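Local coordinates for putative isochorismatase (Streptomyces avermitilis, PDB 3KL2), which is a putative isochorismatase, probably a hydrolase of the cysteine hydrolase family, whose actual substrate remains unknown, at residues Y33-S39 and W111-V116; D125-E129 and T140-I145; F159-C163 and E193-I198. One frame throughout, in Å; residues are numbered along the deposited sequence.

Contact 1. Residues Y33-S39 and W111-V116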
ATOM      1  N   TYR A  33       3.958   9.733 -21.297  1.00 18.98           N
ATOM      2  CA  TYR A  33       4.075  10.211 -22.646  1.00 17.98           C
ATOM      3  C   TYR A  33       4.069  11.734 -22.662  1.00 18.00           C
ATOM      4  O   TYR A  33       3.158  12.330 -23.223  1.00 17.39           O
ATOM      5  CB  TYR A  33       2.967   9.671 -23.496  1.00 18.32           C
ATOM      6  CG  TYR A  33       3.094   8.214 -23.869  1.00 18.51           C
ATOM      7  CD1 TYR A  33       3.573   7.821 -25.105  1.00 16.41           C
ATOM      8  CD2 TYR A  33       2.695   7.228 -22.980  1.00 19.89           C
ATOM      9  CE1 TYR A  33       3.632   6.455 -25.458  1.00 18.42           C
ATOM     10  CE2 TYR A  33       2.779   5.890 -23.307  1.00 20.14           C
ATOM     11  CZ  TYR A  33       3.228   5.515 -24.550  1.00 20.32           C
ATOM     12  OH  TYR A  33       3.261   4.175 -24.816  1.00 23.23           O
ATOM     13  N   GLN A  34       5.103  12.335 -22.052  1.00 16.95           N
ATOM     14  CA  GLN A  34       5.227  13.759 -21.908  1.00 17.18           C
ATOM     15  C   GLN A  34       6.345  14.270 -22.800  1.00 17.21           C
ATOM     16  O   GLN A  34       7.285  13.534 -23.078  1.00 19.39           O
ATOM     17  CB  GLN A  34       5.538  14.140 -20.451  1.00 17.14           C
ATOM     18  CG  GLN A  34       4.345  13.941 -19.485  1.00 18.15           C
ATOM     19  CD  GLN A  34       4.792  13.735 -18.096  1.00 16.49           C
ATOM     20  OE1 GLN A  34       5.101  12.602 -17.713  1.00 18.67           O
ATOM     21  NE2 GLN A  34       4.927  14.822 -17.340  1.00 14.79           N
ATOM     22  N   ASN A  35       6.258  15.543 -23.195  1.00 16.17           N
ATOM     23  CA  ASN A  35       7.217  16.153 -24.078  1.00 15.77           C
ATOM     24  C   ASN A  35       8.633  15.873 -23.615  1.00 15.55           C
ATOM     25  O   ASN A  35       9.485  15.537 -24.433  1.00 15.05           O
ATOM     26  CB  ASN A  35       6.992  17.676 -24.226  1.00 15.15           C
ATOM     27  CG  ASN A  35       5.726  18.011 -24.995  1.00 15.12           C
ATOM     28  OD1 ASN A  35       5.485  17.458 -26.072  1.00 15.45           O
ATOM     29  ND2 ASN A  35       4.883  18.906 -24.430  1.00 10.88           N
ATOM     30  N   GLU A  36       8.855  15.932 -22.302  1.00 16.10           N
ATOM     31  CA  GLU A  36      10.199  15.777 -21.742  1.00 16.40           C
ATOM     32  C   GLU A  36      10.947  14.547 -22.290  1.00 16.60           C
ATOM     33  O   GLU A  36      12.181  14.572 -22.397  1.00 15.99           O
ATOM     34  CB  GLU A  36      10.164  15.763 -20.213  1.00 16.62           C
ATOM     35  CG  GLU A  36      11.392  16.401 -19.605  1.00 17.28           C
ATOM     36  CD  GLU A  36      11.287  17.908 -19.577  1.00 19.78           C
ATOM     37  OE1 GLU A  36      10.700  18.408 -18.586  1.00 21.13           O
ATOM     38  OE2 GLU A  36      11.806  18.586 -20.518  1.00 17.26           O
ATOM     39  N   PHE A  37      10.188  13.519 -22.682  1.00 17.09           N
ATOM     40  CA  PHE A  37      10.722  12.283 -23.272  1.00 17.80           C
ATOM     41  C   PHE A  37      10.482  12.193 -24.771  1.00 18.91           C
ATOM     42  O   PHE A  37      11.377  11.814 -25.531  1.00 20.78           O
ATOM     43  CB  PHE A  37      10.011  11.047 -22.652  1.00 18.16           C
ATOM     44  CG  PHE A  37      10.540  10.602 -21.323  1.00 15.93           C
ATOM     45  CD1 PHE A  37      11.894  10.407 -21.110  1.00 20.43           C
ATOM     46  CD2 PHE A  37       9.669  10.266 -20.311  1.00 17.51           C
ATOM     47  CE1 PHE A  37      12.388   9.942 -19.851  1.00 19.20           C
ATOM     48  CE2 PHE A  37      10.136   9.797 -19.057  1.00 17.48           C
ATOM     49  CZ  PHE A  37      11.478   9.641 -18.831  1.00 18.10           C
ATOM     50  N   THR A  38       9.263  12.508 -25.206  1.00 19.36           N
ATOM     51  CA  THR A  38       8.803  12.202 -26.564  1.00 19.55           C
ATOM     52  C   THR A  38       9.272  13.141 -27.663  1.00 19.94           C
ATOM     53  O   THR A  38       9.289  12.751 -28.824  1.00 19.81           O
ATOM     54  CB  THR A  38       7.272  12.296 -26.628  1.00 19.91           C
ATOM     55  OG1 THR A  38       6.901  13.582 -26.125  1.00 21.50           O
ATOM     56  CG2 THR A  38       6.612  11.190 -25.801  1.00 16.80           C
ATOM     57  N   SER A  39       9.634  14.375 -27.320  1.00 20.51           N
ATOM     58  CA  SER A  39       9.722  15.441 -28.336  1.00 20.53           C
ATOM     59  C   SER A  39      11.044  16.195 -28.314  1.00 21.16           C
ATOM     60  O   SER A  39      11.635  16.392 -27.251  1.00 20.41           O
ATOM     61  CB  SER A  39       8.593  16.450 -28.094  1.00 20.72           C
ATOM     62  OG  SER A  39       7.362  15.810 -27.769  1.00 19.97           O
ATOM     63  N   TRP A 111       6.193  23.191 -20.798  1.00 13.43           N
ATOM     64  CA  TRP A 111       5.949  22.407 -21.998  1.00 12.81           C
ATOM     65  C   TRP A 111       6.441  20.984 -21.777  1.00 13.02           C
ATOM     66  O   TRP A 111       5.757  20.006 -22.167  1.00 13.77           O
ATOM     67  CB  TRP A 111       6.645  23.060 -23.195  1.00 12.71           C
ATOM     68  CG  TRP A 111       6.709  22.227 -24.459  1.00 11.35           C
ATOM     69  CD1 TRP A 111       5.735  22.111 -25.443  1.00 10.67           C
ATOM     70  CD2 TRP A 111       7.810  21.419 -24.890  1.00  9.48           C
ATOM     71  NE1 TRP A 111       6.174  21.266 -26.444  1.00 10.05           N
ATOM     72  CE2 TRP A 111       7.445  20.845 -26.150  1.00  8.40           C
ATOM     73  CE3 TRP A 111       9.077  21.131 -24.346  1.00 10.25           C
ATOM     74  CZ2 TRP A 111       8.288  20.009 -26.864  1.00  7.06           C
ATOM     75  CZ3 TRP A 111       9.941  20.287 -25.074  1.00 12.31           C
ATOM     76  CH2 TRP A 111       9.529  19.725 -26.313  1.00 11.10           C
ATOM     77  N   GLY A 112       7.590  20.859 -21.136  1.00 12.49           N
ATOM     78  CA  GLY A 112       8.170  19.524 -20.888  1.00 13.26           C
ATOM     79  C   GLY A 112       7.262  18.573 -20.136  1.00 14.43           C
ATOM     80  O   GLY A 112       7.250  17.349 -20.411  1.00 14.84           O
ATOM     81  N   ALA A 113       6.496  19.144 -19.208  1.00 14.83           N
ATOM     82  CA  ALA A 113       5.585  18.412 -18.355  1.00 15.60           C
ATOM     83  C   ALA A 113       4.294  18.010 -19.042  1.00 16.27           C
ATOM     84  O   ALA A 113       3.624  17.149 -18.521  1.00 18.18           O
ATOM     85  CB  ALA A 113       5.236  19.267 -17.066  1.00 15.62           C
ATOM     86  N   ALA A 114       3.943  18.621 -20.178  1.00 15.84           N
ATOM     87  CA  ALA A 114       2.709  18.311 -20.887  1.00 15.14           C
ATOM     88  C   ALA A 114       2.754  17.000 -21.620  1.00 15.88           C
ATOM     89  O   ALA A 114       3.795  16.584 -22.181  1.00 13.76           O
ATOM     90  CB  ALA A 114       2.371  19.392 -21.901  1.00 13.92           C
ATOM     91  N   ILE A 115       1.578  16.375 -21.671  1.00 16.38           N
ATOM     92  CA  ILE A 115       1.399  15.188 -22.448  1.00 16.80           C
ATOM     93  C   ILE A 115       1.582  15.558 -23.893  1.00 17.50           C
ATOM     94  O   ILE A 115       1.269  16.675 -24.301  1.00 18.82           O
ATOM     95  CB  ILE A 115       0.042  14.551 -22.232  1.00 16.39           C
ATOM     96  CG1 ILE A 115      -0.027  13.995 -20.803  1.00 17.54           C
ATOM     97  CG2 ILE A 115      -0.152  13.434 -23.248  1.00 16.88           C
ATOM     98  CD1 ILE A 115      -1.410  13.556 -20.356  1.00 16.08           C
ATOM     99  N   VAL A 116       2.117  14.628 -24.673  1.00 18.46           N
ATOM    100  CA  VAL A 116       2.437  14.880 -26.067  1.00 18.92           C
ATOM    101  C   VAL A 116       1.142  15.073 -26.901  1.00 20.16           C
ATOM    102  O   VAL A 116       0.146  14.375 -26.683  1.00 19.23           O
ATOM    103  CB  VAL A 116       3.358  13.751 -26.610  1.00 18.52           C
ATOM    104  CG1 VAL A 116       2.633  12.411 -26.615  1.00 18.43           C
ATOM    105  CG2 VAL A 116       3.930  14.093 -28.011  1.00 17.24           C
TER
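W111 O is gripped by two donors that reach it from opposite faces of its carbonyl plane. One is N35 ND2, which lies 2.7 Å from W111 O across the contact; the other is A114 N, which closes the type I turn W111-A114. The bond from N35 is nearly straight (171° at the hydrogen), and the oxygen lies in the amide plane, although ND2 stands above the carbonyl plane. The same side chain covers the indole: amide and ring run almost flat on each other, 6° apart, and N35 CB makes a CH-pi contact 3.6 Å from the centroid of the six-membered ring of W111. N35 CG lies anti to its own carbonyl carbon (chi1 -70°), which lays the amide over the indole while ND2 still meets W111 O.

Behind this stack the two backbones run antiparallel for one bridge, the non-hydrogen-bonded pair Q34-I115. It is framed by N35 N to A114 O and V116 N to Y33 O, both 2.9 Å. E36 N then binds G112 O at 2.9 Å on a lone pair. The extended side chain of Q34 carries NE2 to A113 O (2.9 Å), and NE2 also reaches I80 O, so the amide ties two loops together. E36 OE1 comes within 3.6 Å of G112 CA, close against the bare glycine; the carboxylate is held by F106 N and V43 N. On the far flank, V116 CG2 rests 3.6 Å from T38 OG1. The loop 111-116 thus clasps, by its backbone, the turn and short helix 35-38 that follow strand 26-31, whose Gln-Asn-Glu-Phe sequence is consistent with the motif found after the first strand in many isochorismatase-like proteins.

Contact 2. Residues D125-E129 and T140-I145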
ATOM      1  N   ASP A 125     -11.126  10.406 -21.111  1.00 26.04           N
ATOM      2  CA  ASP A 125      -9.852   9.870 -20.681  1.00 24.99           C
ATOM      3  C   ASP A 125      -9.587  10.295 -19.234  1.00 23.71           C
ATOM      4  O   ASP A 125      -9.845  11.449 -18.855  1.00 21.66           O
ATOM      5  CB  ASP A 125      -8.729  10.446 -21.509  1.00 25.16           C
ATOM      6  CG  ASP A 125      -8.642   9.861 -22.905  1.00 27.43           C
ATOM      7  OD1 ASP A 125      -9.525   9.075 -23.357  1.00 28.87           O
ATOM      8  OD2 ASP A 125      -7.635  10.223 -23.563  1.00 30.25           O
ATOM      9  N   ILE A 126      -9.024   9.362 -18.462  1.00 22.07           N
ATOM     10  CA  ILE A 126      -8.681   9.611 -17.075  1.00 21.26           C
ATOM     11  C   ILE A 126      -7.228  10.041 -17.032  1.00 20.51           C
ATOM     12  O   ILE A 126      -6.390   9.467 -17.716  1.00 21.67           O
ATOM     13  CB  ILE A 126      -8.945   8.322 -16.232  1.00 21.44           C
ATOM     14  CG1 ILE A 126     -10.457   8.063 -16.148  1.00 22.04           C
ATOM     15  CG2 ILE A 126      -8.305   8.393 -14.855  1.00 18.24           C
ATOM     16  CD1 ILE A 126     -10.830   6.590 -15.816  1.00 19.74           C
ATOM     17  N   VAL A 127      -6.932  11.075 -16.273  1.00 19.56           N
ATOM     18  CA  VAL A 127      -5.561  11.521 -16.078  1.00 18.73           C
ATOM     19  C   VAL A 127      -5.239  11.252 -14.606  1.00 18.56           C
ATOM     20  O   VAL A 127      -5.747  11.927 -13.720  1.00 18.81           O
ATOM     21  CB  VAL A 127      -5.346  13.015 -16.501  1.00 18.83           C
ATOM     22  CG1 VAL A 127      -3.938  13.530 -16.163  1.00 17.52           C
ATOM     23  CG2 VAL A 127      -5.588  13.200 -18.024  1.00 17.93           C
ATOM     24  N   ILE A 128      -4.427  10.217 -14.377  1.00 18.03           N
ATOM     25  CA  ILE A 128      -3.980   9.777 -13.043  1.00 17.72           C
ATOM     26  C   ILE A 128      -3.164  10.858 -12.381  1.00 17.53           C
ATOM     27  O   ILE A 128      -2.308  11.446 -13.024  1.00 19.47           O
ATOM     28  CB  ILE A 128      -3.106   8.478 -13.212  1.00 17.05           C
ATOM     29  CG1 ILE A 128      -3.976   7.340 -13.768  1.00 19.54           C
ATOM     30  CG2 ILE A 128      -2.404   8.080 -11.941  1.00 16.78           C
ATOM     31  CD1 ILE A 128      -5.434   7.162 -13.139  1.00 18.19           C
ATOM     32  N   GLU A 129      -3.401  11.112 -11.108  1.00 17.89           N
ATOM     33  CA  GLU A 129      -2.736  12.184 -10.394  1.00 18.38           C
ATOM     34  C   GLU A 129      -1.874  11.700  -9.254  1.00 17.89           C
ATOM     35  O   GLU A 129      -2.153  10.680  -8.630  1.00 18.61           O
ATOM     36  CB  GLU A 129      -3.767  13.108  -9.754  1.00 19.02           C
ATOM     37  CG  GLU A 129      -4.798  13.748 -10.711  1.00 21.70           C
ATOM     38  CD  GLU A 129      -6.006  14.362  -9.948  1.00 25.95           C
ATOM     39  OE1 GLU A 129      -6.938  14.830 -10.628  1.00 28.07           O
ATOM     40  OE2 GLU A 129      -6.038  14.386  -8.676  1.00 30.23           O
ATOM     41  N   THR A 140       0.112   7.615  -6.629  1.00 16.97           N
ATOM     42  CA  THR A 140      -1.044   8.083  -7.324  1.00 15.66           C
ATOM     43  C   THR A 140      -2.350   7.396  -6.904  1.00 16.17           C
ATOM     44  O   THR A 140      -2.355   6.503  -6.070  1.00 15.85           O
ATOM     45  CB  THR A 140      -0.879   7.842  -8.816  1.00 16.01           C
ATOM     46  OG1 THR A 140      -1.192   6.477  -9.121  1.00 11.90           O
ATOM     47  CG2 THR A 140       0.496   8.212  -9.256  1.00 15.75           C
ATOM     48  N   ASN A 141      -3.452   7.828  -7.552  1.00 16.80           N
ATOM     49  CA  ASN A 141      -4.790   7.240  -7.435  1.00 16.60           C
ATOM     50  C   ASN A 141      -5.065   6.105  -8.404  1.00 16.28           C
ATOM     51  O   ASN A 141      -6.221   5.718  -8.610  1.00 16.67           O
ATOM     52  CB  ASN A 141      -5.884   8.307  -7.598  1.00 17.34           C
ATOM     53  CG  ASN A 141      -5.782   9.119  -8.907  1.00 15.34           C
ATOM     54  OD1 ASN A 141      -4.927   8.885  -9.730  1.00 16.07           O
ATOM     55  ND2 ASN A 141      -6.651  10.090  -9.060  1.00 11.82           N
ATOM     56  N   LEU A 142      -4.021   5.569  -9.011  1.00 15.89           N
ATOM     57  CA  LEU A 142      -4.230   4.523  -9.996  1.00 15.97           C
ATOM     58  C   LEU A 142      -4.942   3.302  -9.448  1.00 16.56           C
ATOM     59  O   LEU A 142      -5.932   2.847 -10.061  1.00 17.33           O
ATOM     60  CB  LEU A 142      -2.914   4.067 -10.616  1.00 15.73           C
ATOM     61  CG  LEU A 142      -3.093   2.980 -11.714  1.00 14.41           C
ATOM     62  CD1 LEU A 142      -3.915   3.520 -12.837  1.00 13.65           C
ATOM     63  CD2 LEU A 142      -1.736   2.446 -12.246  1.00 14.48           C
ATOM     64  N   ASP A 143      -4.421   2.733  -8.358  1.00 16.38           N
ATOM     65  CA  ASP A 143      -5.028   1.549  -7.754  1.00 17.57           C
ATOM     66  C   ASP A 143      -6.484   1.789  -7.354  1.00 17.55           C
ATOM     67  O   ASP A 143      -7.375   0.966  -7.681  1.00 17.47           O
ATOM     68  CB  ASP A 143      -4.304   1.153  -6.486  1.00 19.27           C
ATOM     69  CG  ASP A 143      -4.482  -0.313  -6.146  1.00 22.87           C
ATOM     70  OD1 ASP A 143      -5.000  -1.093  -6.977  1.00 29.34           O
ATOM     71  OD2 ASP A 143      -4.002  -0.691  -5.072  1.00 28.72           O
ATOM     72  N   PHE A 144      -6.735   2.910  -6.668  1.00 15.36           N
ATOM     73  CA  PHE A 144      -8.105   3.281  -6.314  1.00 15.83           C
ATOM     74  C   PHE A 144      -9.090   3.318  -7.512  1.00 15.70           C
ATOM     75  O   PHE A 144     -10.192   2.815  -7.436  1.00 15.35           O
ATOM     76  CB  PHE A 144      -8.117   4.634  -5.656  1.00 16.20           C
ATOM     77  CG  PHE A 144      -9.427   5.010  -5.107  1.00 16.96           C
ATOM     78  CD1 PHE A 144      -9.681   4.897  -3.746  1.00 17.16           C
ATOM     79  CD2 PHE A 144     -10.425   5.478  -5.944  1.00 15.25           C
ATOM     80  CE1 PHE A 144     -10.922   5.265  -3.240  1.00 17.47           C
ATOM     81  CE2 PHE A 144     -11.657   5.820  -5.436  1.00 14.46           C
ATOM     82  CZ  PHE A 144     -11.912   5.723  -4.120  1.00 16.63           C
ATOM     83  N   ILE A 145      -8.669   3.918  -8.605  1.00 15.42           N
ATOM     84  CA  ILE A 145      -9.550   4.134  -9.733  1.00 15.65           C
ATOM     85  C   ILE A 145      -9.791   2.819 -10.463  1.00 16.80           C
ATOM     86  O   ILE A 145     -10.925   2.528 -10.832  1.00 17.27           O
ATOM     87  CB  ILE A 145      -8.985   5.242 -10.672  1.00 15.22           C
ATOM     88  CG1 ILE A 145      -9.069   6.584  -9.952  1.00 14.66           C
ATOM     89  CG2 ILE A 145      -9.709   5.252 -12.058  1.00 16.11           C
ATOM     90  CD1 ILE A 145      -8.349   7.749 -10.596  1.00 14.04           C
TER
HETATM   91  O   HOH W   1      -7.151  11.007 -11.556  1.00 17.48           O
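T140 sets its CA 3.1 Å from E129 O, a CA-H...O contact, while its hydroxyl bonds both ways along its chain: OG1 accepts from L142 N (an ST turn) and bonds back to T136 O. The methyl I128 CG2 comes within 3.5 Å of T140 OG1. N141 follows at the N-cap position, yet its amide is spent across the contact. With CG between the backbone N and the carbonyl carbon (chi1 55°), N141 OD1 takes the hydrogen of E129 N at 3.0 Å, the donor standing above the carbonyl plane, and N141 N returns a weak bond to E129 O. Its ND2 gives to a water that in turn donates to V127 O, so both ends of the amide serve the strand's exit. L142 CD1 meets I128 CG1 at 3.9 Å. One turn on, I145 lies alongside two isoleucines, pointing the other way, its CD1 3.9 Å from I128 CD1 and its CG2 4.1 Å from I126 CD1. Helix 142-149 thus packs beside strand 126-127, the outermost strand on this side of the sheet within the chain, and L142 and I145 reach on to M76 of strand 75-78, with helix 136-139 just ahead and G130 of the second subunit against N141.

Contact 3. Residues F159-C163 and E193-I198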
ATOM      1  N   PHE A 159       7.252   5.004 -20.766  1.00 18.18           N
ATOM      2  CA  PHE A 159       8.652   5.224 -20.437  1.00 18.33           C
ATOM      3  C   PHE A 159       8.828   5.060 -18.928  1.00 18.79           C
ATOM      4  O   PHE A 159       7.857   5.253 -18.160  1.00 17.77           O
ATOM      5  CB  PHE A 159       9.025   6.674 -20.730  1.00 18.94           C
ATOM      6  CG  PHE A 159       8.891   7.096 -22.169  1.00 18.70           C
ATOM      7  CD1 PHE A 159      10.002   7.098 -23.003  1.00 20.33           C
ATOM      8  CD2 PHE A 159       7.689   7.561 -22.657  1.00 19.71           C
ATOM      9  CE1 PHE A 159       9.921   7.546 -24.294  1.00 19.70           C
ATOM     10  CE2 PHE A 159       7.585   8.015 -23.932  1.00 21.39           C
ATOM     11  CZ  PHE A 159       8.709   8.001 -24.774  1.00 22.50           C
ATOM     12  N   LEU A 160      10.007   4.649 -18.459  1.00 19.10           N
ATOM     13  CA  LEU A 160      11.022   3.950 -19.218  1.00 19.19           C
ATOM     14  C   LEU A 160      10.838   2.462 -19.066  1.00 19.99           C
ATOM     15  O   LEU A 160      10.594   1.987 -17.949  1.00 20.42           O
ATOM     16  CB  LEU A 160      12.397   4.274 -18.684  1.00 18.46           C
ATOM     17  CG  LEU A 160      12.832   5.722 -18.847  1.00 19.13           C
ATOM     18  CD1 LEU A 160      13.943   6.051 -17.830  1.00 18.16           C
ATOM     19  CD2 LEU A 160      13.238   5.979 -20.278  1.00 18.47           C
ATOM     20  N   THR A 161      11.056   1.731 -20.165  1.00 20.65           N
ATOM     21  CA  THR A 161      11.001   0.278 -20.181  1.00 21.09           C
ATOM     22  C   THR A 161      11.511  -0.407 -18.915  1.00 21.33           C
ATOM     23  O   THR A 161      10.806  -1.240 -18.378  1.00 20.15           O
ATOM     24  CB  THR A 161      11.865  -0.269 -21.271  1.00 21.43           C
ATOM     25  OG1 THR A 161      11.449   0.278 -22.518  1.00 24.41           O
ATOM     26  CG2 THR A 161      11.774  -1.797 -21.291  1.00 21.83           C
ATOM     27  N   ASN A 162      12.738  -0.092 -18.469  1.00 21.33           N
ATOM     28  CA  ASN A 162      13.302  -0.787 -17.302  1.00 22.48           C
ATOM     29  C   ASN A 162      13.156  -0.033 -15.999  1.00 22.86           C
ATOM     30  O   ASN A 162      13.629  -0.504 -14.969  1.00 23.85           O
ATOM     31  CB  ASN A 162      14.778  -1.204 -17.512  1.00 23.02           C
ATOM     32  CG  ASN A 162      15.665  -0.030 -17.851  1.00 23.62           C
ATOM     33  OD1 ASN A 162      15.277   0.854 -18.616  1.00 26.34           O
ATOM     34  ND2 ASN A 162      16.829   0.017 -17.244  1.00 26.05           N
ATOM     35  N   CYS A 163      12.483   1.111 -16.021  1.00 23.27           N
ATOM     36  CA  CYS A 163      12.322   1.896 -14.835  1.00 24.05           C
ATOM     37  C   CYS A 163      10.845   1.919 -14.414  1.00 23.84           C
ATOM     38  O   CYS A 163      10.346   0.926 -13.897  1.00 23.90           O
ATOM     39  CB  CYS A 163      12.926   3.271 -15.050  1.00 24.15           C
ATOM     40  SG  CYS A 163      13.128   4.166 -13.495  1.00 27.81           S
ATOM     41  N   GLU A 193      19.470  -2.066 -22.448  1.00 26.76           N
ATOM     42  CA  GLU A 193      18.589  -2.038 -21.251  1.00 27.36           C
ATOM     43  C   GLU A 193      17.150  -2.402 -21.625  1.00 26.17           C
ATOM     44  O   GLU A 193      16.492  -3.183 -20.938  1.00 27.42           O
ATOM     45  CB  GLU A 193      18.608  -0.669 -20.556  1.00 28.12           C
ATOM     46  CG  GLU A 193      19.987  -0.223 -20.043  1.00 32.49           C
ATOM     47  CD  GLU A 193      19.969   1.077 -19.161  1.00 38.10           C
ATOM     48  OE1 GLU A 193      18.873   1.643 -18.867  1.00 36.47           O
ATOM     49  OE2 GLU A 193      21.098   1.508 -18.761  1.00 39.98           O
ATOM     50  N   HIS A 194      16.673  -1.845 -22.725  1.00 24.58           N
ATOM     51  CA  HIS A 194      15.332  -2.120 -23.239  1.00 23.04           C
ATOM     52  C   HIS A 194      15.066  -3.598 -23.527  1.00 22.62           C
ATOM     53  O   HIS A 194      14.103  -4.171 -23.026  1.00 22.58           O
ATOM     54  CB  HIS A 194      15.149  -1.283 -24.506  1.00 22.52           C
ATOM     55  CG  HIS A 194      13.861  -1.509 -25.225  1.00 21.88           C
ATOM     56  ND1 HIS A 194      12.694  -0.855 -24.887  1.00 18.50           N
ATOM     57  CD2 HIS A 194      13.569  -2.284 -26.301  1.00 21.01           C
ATOM     58  CE1 HIS A 194      11.737  -1.222 -25.727  1.00 20.90           C
ATOM     59  NE2 HIS A 194      12.240  -2.087 -26.593  1.00 21.74           N
ATOM     60  N   ASN A 195      15.934  -4.205 -24.326  1.00 23.03           N
ATOM     61  CA  ASN A 195      15.782  -5.585 -24.788  1.00 23.23           C
ATOM     62  C   ASN A 195      15.874  -6.591 -23.643  1.00 23.07           C
ATOM     63  O   ASN A 195      15.196  -7.619 -23.660  1.00 21.96           O
ATOM     64  CB  ASN A 195      16.891  -5.940 -25.793  1.00 23.91           C
ATOM     65  CG  ASN A 195      16.836  -5.122 -27.080  1.00 25.11           C
ATOM     66  OD1 ASN A 195      15.834  -4.534 -27.427  1.00 25.62           O
ATOM     67  ND2 ASN A 195      17.938  -5.129 -27.807  1.00 27.85           N
ATOM     68  N   ASN A 196      16.759  -6.311 -22.685  1.00 23.28           N
ATOM     69  CA  ASN A 196      16.982  -7.206 -21.572  1.00 23.78           C
ATOM     70  C   ASN A 196      15.716  -7.228 -20.681  1.00 23.77           C
ATOM     71  O   ASN A 196      15.137  -8.307 -20.416  1.00 23.05           O
ATOM     72  CB  ASN A 196      18.279  -6.834 -20.831  1.00 24.62           C
ATOM     73  CG  ASN A 196      19.600  -7.324 -21.605  1.00 27.47           C
ATOM     74  OD1 ASN A 196      19.590  -8.328 -22.332  1.00 30.88           O
ATOM     75  ND2 ASN A 196      20.709  -6.613 -21.409  1.00 28.49           N
ATOM     76  N   ALA A 197      15.254  -6.045 -20.288  1.00 23.35           N
ATOM     77  CA  ALA A 197      14.005  -5.908 -19.564  1.00 23.62           C
ATOM     78  C   ALA A 197      12.856  -6.669 -20.253  1.00 23.64           C
ATOM     79  O   ALA A 197      12.153  -7.445 -19.604  1.00 23.36           O
ATOM     80  CB  ALA A 197      13.646  -4.434 -19.365  1.00 23.18           C
ATOM     81  N   ILE A 198      12.686  -6.486 -21.557  1.00 23.91           N
ATOM     82  CA  ILE A 198      11.582  -7.144 -22.254  1.00 24.55           C
ATOM     83  C   ILE A 198      11.704  -8.687 -22.250  1.00 25.81           C
ATOM     84  O   ILE A 198      10.705  -9.374 -21.963  1.00 25.13           O
ATOM     85  CB  ILE A 198      11.424  -6.627 -23.696  1.00 24.76           C
ATOM     86  CG1 ILE A 198      10.827  -5.218 -23.686  1.00 25.12           C
ATOM     87  CG2 ILE A 198      10.502  -7.546 -24.531  1.00 23.23           C
ATOM     88  CD1 ILE A 198      11.111  -4.403 -24.966  1.00 23.83           C
TER
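The loop between strand 153-159 and helix 164-174 probably corresponds to the one that, in isochorismatase-like cysteine hydrolases, leads to the reactive cysteine at the start of the next helix; the peptide before L160 is cis, consistent with the non-prolyl cis bond known shortly before that cysteine in relatives. This contact joins the loop to helix 191-205. A type I turn from L160 to C163 presents T161 and N162 to the helix.

T161 OG1 meets H194 ND1 at 2.9 Å, arriving at the edge of the imidazole near its plane, and either atom could be the donor. With chi1 at 176° the imidazole of H194 points away from its backbone nitrogen, and the turn about CB-CG brings ND1 round to the hydroxyl; V51 and T55 of helix 45-55 touch the same ring.

N162 reaches the helix one residue earlier. Its ND2 donates to E193 OE1 at 3.1 Å on a bent path (142° at the hydrogen), and it meets the carboxylate from above its plane, amide and carboxylate being turned 68° apart. ND2 also bonds D201 of the fourth subunit, so one amide joins two acidic side chains across the subunit interface. Replacing N162 by an alanine would probably leave E193 and D201 of the fourth subunit without their shared donor, setting the E193 carboxylate freer to turn.

Beneath these polar links the A197 methyl fits between the two loop residues, with A197 CB 3.8 Å from T161 CG2 and 3.9 Å from N162 CB.

In the fold
The three contacts illustrate how a parallel-sheet fold gathers the loops after its strands: each involves chain at or just past the C-terminal end of a strand, 26-31, 126-127 or 153-159, the edge where isochorismatase-like enzymes are expected to form their active site. Contacts 1 and 3 touch directly. F37 stacks on F159, with F37 CD2 3.7 Å from F159 CB, and T38 CG2 lies 3.8 Å from F159 CE2, although the contact centres are 19 Å apart. Contact 2 stays separate, its nearest atoms about 5 Å from contact 1 and about 12 Å from contact 3, on the opposite side of the chain's centre. Contacts 2 and 3 also face different neighbouring subunits.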